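Local coordinates for tailspike protein (Acinetobacter phage vB_ApiP_P1, PDB 6E1R) that probably recognises and hydrolyses the capsular polysaccharide of its Acinetobacter baumannii host as a trimeric phage tailspike, at residues V199-L204 against T224-T229. Residues are numbered along the deposited sequence; the frame is centred on the assembly and turned at random.
Sequences VFDRSL and TYMSTT
Asp-201 reaches across to the backbone of Ser-227, where Ser-227 N donates to OD1 of Asp-201 at 2.9 Å, with a second, weak bond to OD2. A chi1 of -165° sets CG of Asp-201 anti to its own backbone N; OD1 of the carboxylate collects three donors: Ser-227 N on the syn lone pair, Ser-203 N on the anti lone pair at 2.8 Å, and the Ser-203 hydroxyl from above the carboxylate plane. The bond from Ser-203 N closes an Asx turn, so one oxygen both shapes the turn of 199-204 and fastens segment 224-229 to it. Beside it, Arg-202 N donates to Tyr-225 O at 3.0 Å, nearly straight at 171°. The Arg-202 side chain offers NH2 to Thr-224 O at 3.2 Å, the oxygen lying near the guanidinium plane while NH2 stands above the carbonyl plane. A chi3 of -44° bends the chain and sets NE, which is bonded to Gly-223 O, so two successive carbonyls fix the rotation of the guanidinium. Selenomethionine Met-226 crosses the arginine at about a right angle: CB and SE lie over one guanidinium face, and the terminal CE meets CD of Arg-202 at 3.5 Å. Farther on, CB of Ser-203 packs against CG2 of Thr-228 at 3.6 Å. Tyr-225 extends to the trimer interface, where its OH is hydrogen-bonded to Gln-192 of the second subunit. The contact joins loops following two adjacent parallel strands, 199-200 and 221-222, on successive coils of the right-handed parallel beta-helix expected of such tailspikes; on strand 199-200 the ring of Phe-200 stacks with Phe-222 and meets Phe-171 of strand 169-173, the next strand on the other side, to which the Ser-203 hydroxyl is also tied through Ala-173 N.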
ATOM      1  N   VAL A 199      12.189 -18.699 -10.488  1.00 38.33           N
ATOM      2  CA  VAL A 199      13.205 -17.965 -11.226  1.00 38.25           C
ATOM      3  C   VAL A 199      13.006 -18.228 -12.710  1.00 37.75           C
ATOM      4  O   VAL A 199      12.734 -19.362 -13.121  1.00 35.90           O
ATOM      5  CB  VAL A 199      14.625 -18.366 -10.779  1.00 33.21           C
ATOM      6  CG1 VAL A 199      15.674 -17.575 -11.543  1.00 33.66           C
ATOM      7  CG2 VAL A 199      14.783 -18.168  -9.280  1.00 33.56           C
ATOM      8  N   PHE A 200      13.130 -17.175 -13.511  1.00 39.19           N
ATOM      9  CA  PHE A 200      12.959 -17.250 -14.956  1.00 36.22           C
ATOM     10  C   PHE A 200      14.269 -16.822 -15.602  1.00 39.21           C
ATOM     11  O   PHE A 200      14.623 -15.637 -15.576  1.00 42.50           O
ATOM     12  CB  PHE A 200      11.788 -16.383 -15.414  1.00 33.82           C
ATOM     13  CG  PHE A 200      10.460 -16.834 -14.871  1.00 37.06           C
ATOM     14  CD1 PHE A 200      10.063 -16.486 -13.589  1.00 36.02           C
ATOM     15  CD2 PHE A 200       9.613 -17.617 -15.640  1.00 36.86           C
ATOM     16  CE1 PHE A 200       8.844 -16.907 -13.087  1.00 33.41           C
ATOM     17  CE2 PHE A 200       8.394 -18.040 -15.143  1.00 36.18           C
ATOM     18  CZ  PHE A 200       8.008 -17.684 -13.865  1.00 31.39           C
ATOM     19  N   ASP A 201      14.987 -17.787 -16.170  1.00 37.86           N
ATOM     20  CA  ASP A 201      16.299 -17.522 -16.734  1.00 40.73           C
ATOM     21  C   ASP A 201      16.184 -16.649 -17.978  1.00 38.70           C
ATOM     22  O   ASP A 201      15.223 -16.745 -18.747  1.00 35.66           O
ATOM     23  CB  ASP A 201      17.002 -18.840 -17.070  1.00 44.85           C
ATOM     24  CG  ASP A 201      18.489 -18.669 -17.310  1.00 52.80           C
ATOM     25  OD1 ASP A 201      18.861 -18.068 -18.339  1.00 57.29           O
ATOM     26  OD2 ASP A 201      19.285 -19.130 -16.466  1.00 56.19           O
ATOM     27  N   ARG A 202      17.186 -15.789 -18.170  1.00 39.93           N
ATOM     28  CA  ARG A 202      17.190 -14.878 -19.307  1.00 41.27           C
ATOM     29  C   ARG A 202      17.372 -15.600 -20.635  1.00 43.66           C
ATOM     30  O   ARG A 202      17.171 -14.984 -21.688  1.00 46.87           O
ATOM     31  CB  ARG A 202      18.293 -13.834 -19.134  1.00 38.60           C
ATOM     32  CG  ARG A 202      17.891 -12.423 -19.519  1.00 38.03           C
ATOM     33  CD  ARG A 202      19.103 -11.509 -19.537  1.00 35.83           C
ATOM     34  NE  ARG A 202      19.970 -11.723 -18.381  1.00 37.78           N
ATOM     35  CZ  ARG A 202      21.265 -11.423 -18.353  1.00 40.66           C
ATOM     36  NH1 ARG A 202      21.851 -10.897 -19.420  1.00 39.08           N
ATOM     37  NH2 ARG A 202      21.977 -11.652 -17.259  1.00 38.78           N
ATOM     38  N   SER A 203      17.746 -16.880 -20.610  1.00 40.89           N
ATOM     39  CA  SER A 203      17.848 -17.660 -21.836  1.00 43.41           C
ATOM     40  C   SER A 203      16.493 -17.862 -22.498  1.00 39.82           C
ATOM     41  O   SER A 203      16.437 -18.100 -23.709  1.00 41.15           O
ATOM     42  CB  SER A 203      18.495 -19.015 -21.545  1.00 42.74           C
ATOM     43  OG  SER A 203      17.808 -19.697 -20.510  1.00 43.55           O
ATOM     44  N   LEU A 204      15.410 -17.772 -21.733  1.00 36.59           N
ATOM     45  CA  LEU A 204      14.074 -17.901 -22.292  1.00 41.32           C
ATOM     46  C   LEU A 204      13.763 -16.727 -23.212  1.00 41.01           C
ATOM     47  O   LEU A 204      14.234 -15.604 -23.009  1.00 40.43           O
ATOM     48  CB  LEU A 204      13.035 -17.962 -21.172  1.00 37.93           C
ATOM     49  CG  LEU A 204      13.029 -19.192 -20.266  1.00 38.63           C
ATOM     50  CD1 LEU A 204      12.150 -18.941 -19.048  1.00 33.04           C
ATOM     51  CD2 LEU A 204      12.558 -20.420 -21.028  1.00 37.67           C
ATOM     52  N   THR A 224      17.576 -12.081 -14.179  1.00 33.48           N
ATOM     53  CA  THR A 224      18.820 -11.711 -13.509  1.00 36.49           C
ATOM     54  C   THR A 224      19.947 -12.647 -13.920  1.00 43.49           C
ATOM     55  O   THR A 224      21.046 -12.201 -14.270  1.00 45.64           O
ATOM     56  CB  THR A 224      18.640 -11.720 -11.991  1.00 36.94           C
ATOM     57  OG1 THR A 224      17.579 -10.829 -11.627  1.00 39.47           O
ATOM     58  CG2 THR A 224      19.922 -11.275 -11.300  1.00 36.65           C
ATOM     59  N   TYR A 225      19.689 -13.950 -13.886  1.00 45.55           N
ATOM     60  CA  TYR A 225      20.679 -14.962 -14.216  1.00 43.92           C
ATOM     61  C   TYR A 225      20.443 -15.472 -15.632  1.00 47.85           C
ATOM     62  O   TYR A 225      19.313 -15.490 -16.127  1.00 43.60           O
ATOM     63  CB  TYR A 225      20.626 -16.120 -13.218  1.00 39.48           C
ATOM     64  CG  TYR A 225      20.782 -15.680 -11.782  1.00 42.91           C
ATOM     65  CD1 TYR A 225      22.041 -15.528 -11.216  1.00 43.80           C
ATOM     66  CD2 TYR A 225      19.672 -15.406 -10.994  1.00 42.92           C
ATOM     67  CE1 TYR A 225      22.190 -15.121  -9.902  1.00 44.76           C
ATOM     68  CE2 TYR A 225      19.811 -14.998  -9.681  1.00 39.32           C
ATOM     69  CZ  TYR A 225      21.072 -14.858  -9.140  1.00 41.26           C
ATOM     70  OH  TYR A 225      21.215 -14.453  -7.833  1.00 40.35           O
HETATM   71  N   MSE A 226      21.526 -15.883 -16.281  1.00 54.12           N
HETATM   72  CA  MSE A 226      21.464 -16.316 -17.672  1.00 56.76           C
HETATM   73  C   MSE A 226      22.351 -17.536 -17.903  1.00 55.55           C
HETATM   74  O   MSE A 226      23.577 -17.428 -17.906  1.00 57.07           O
HETATM   75  CB  MSE A 226      21.881 -15.172 -18.596  1.00 63.84           C
HETATM   76  CG  MSE A 226      21.488 -15.359 -20.050  1.00 71.91           C
HETATM   77 SE   MSE A 226      22.401 -14.089 -21.216  1.00 77.90          SE
HETATM   78  CE  MSE A 226      20.859 -13.226 -22.018  1.00 74.50           C
ATOM     79  N   SER A 227      21.725 -18.699 -18.099  1.00 57.14           N
ATOM     80  CA  SER A 227      22.492 -19.931 -18.264  1.00 60.08           C
ATOM     81  C   SER A 227      23.217 -19.951 -19.605  1.00 60.59           C
ATOM     82  O   SER A 227      24.404 -20.289 -19.676  1.00 60.67           O
ATOM     83  CB  SER A 227      21.574 -21.144 -18.124  1.00 59.28           C
ATOM     84  OG  SER A 227      20.656 -21.216 -19.200  1.00 62.15           O
ATOM     85  N   THR A 228      22.518 -19.595 -20.682  1.00 57.08           N
ATOM     86  CA  THR A 228      23.116 -19.491 -22.005  1.00 57.11           C
ATOM     87  C   THR A 228      22.714 -18.161 -22.629  1.00 51.89           C
ATOM     88  O   THR A 228      21.659 -17.604 -22.316  1.00 44.29           O
ATOM     89  CB  THR A 228      22.709 -20.668 -22.915  1.00 61.52           C
ATOM     90  OG1 THR A 228      23.454 -20.610 -24.138  1.00 68.80           O
ATOM     91  CG2 THR A 228      21.223 -20.635 -23.223  1.00 58.66           C
ATOM     92  N   THR A 229      23.572 -17.657 -23.515  1.00 53.16           N
ATOM     93  CA  THR A 229      23.380 -16.327 -24.085  1.00 50.02           C
ATOM     94  C   THR A 229      22.119 -16.260 -24.937  1.00 46.90           C
ATOM     95  O   THR A 229      21.843 -17.150 -25.746  1.00 52.48           O
ATOM     96  CB  THR A 229      24.596 -15.931 -24.925  1.00 56.84           C
ATOM     97  OG1 THR A 229      25.495 -17.043 -25.023  1.00 69.19           O
ATOM     98  CG2 THR A 229      25.322 -14.756 -24.289  1.00 49.80           C
TER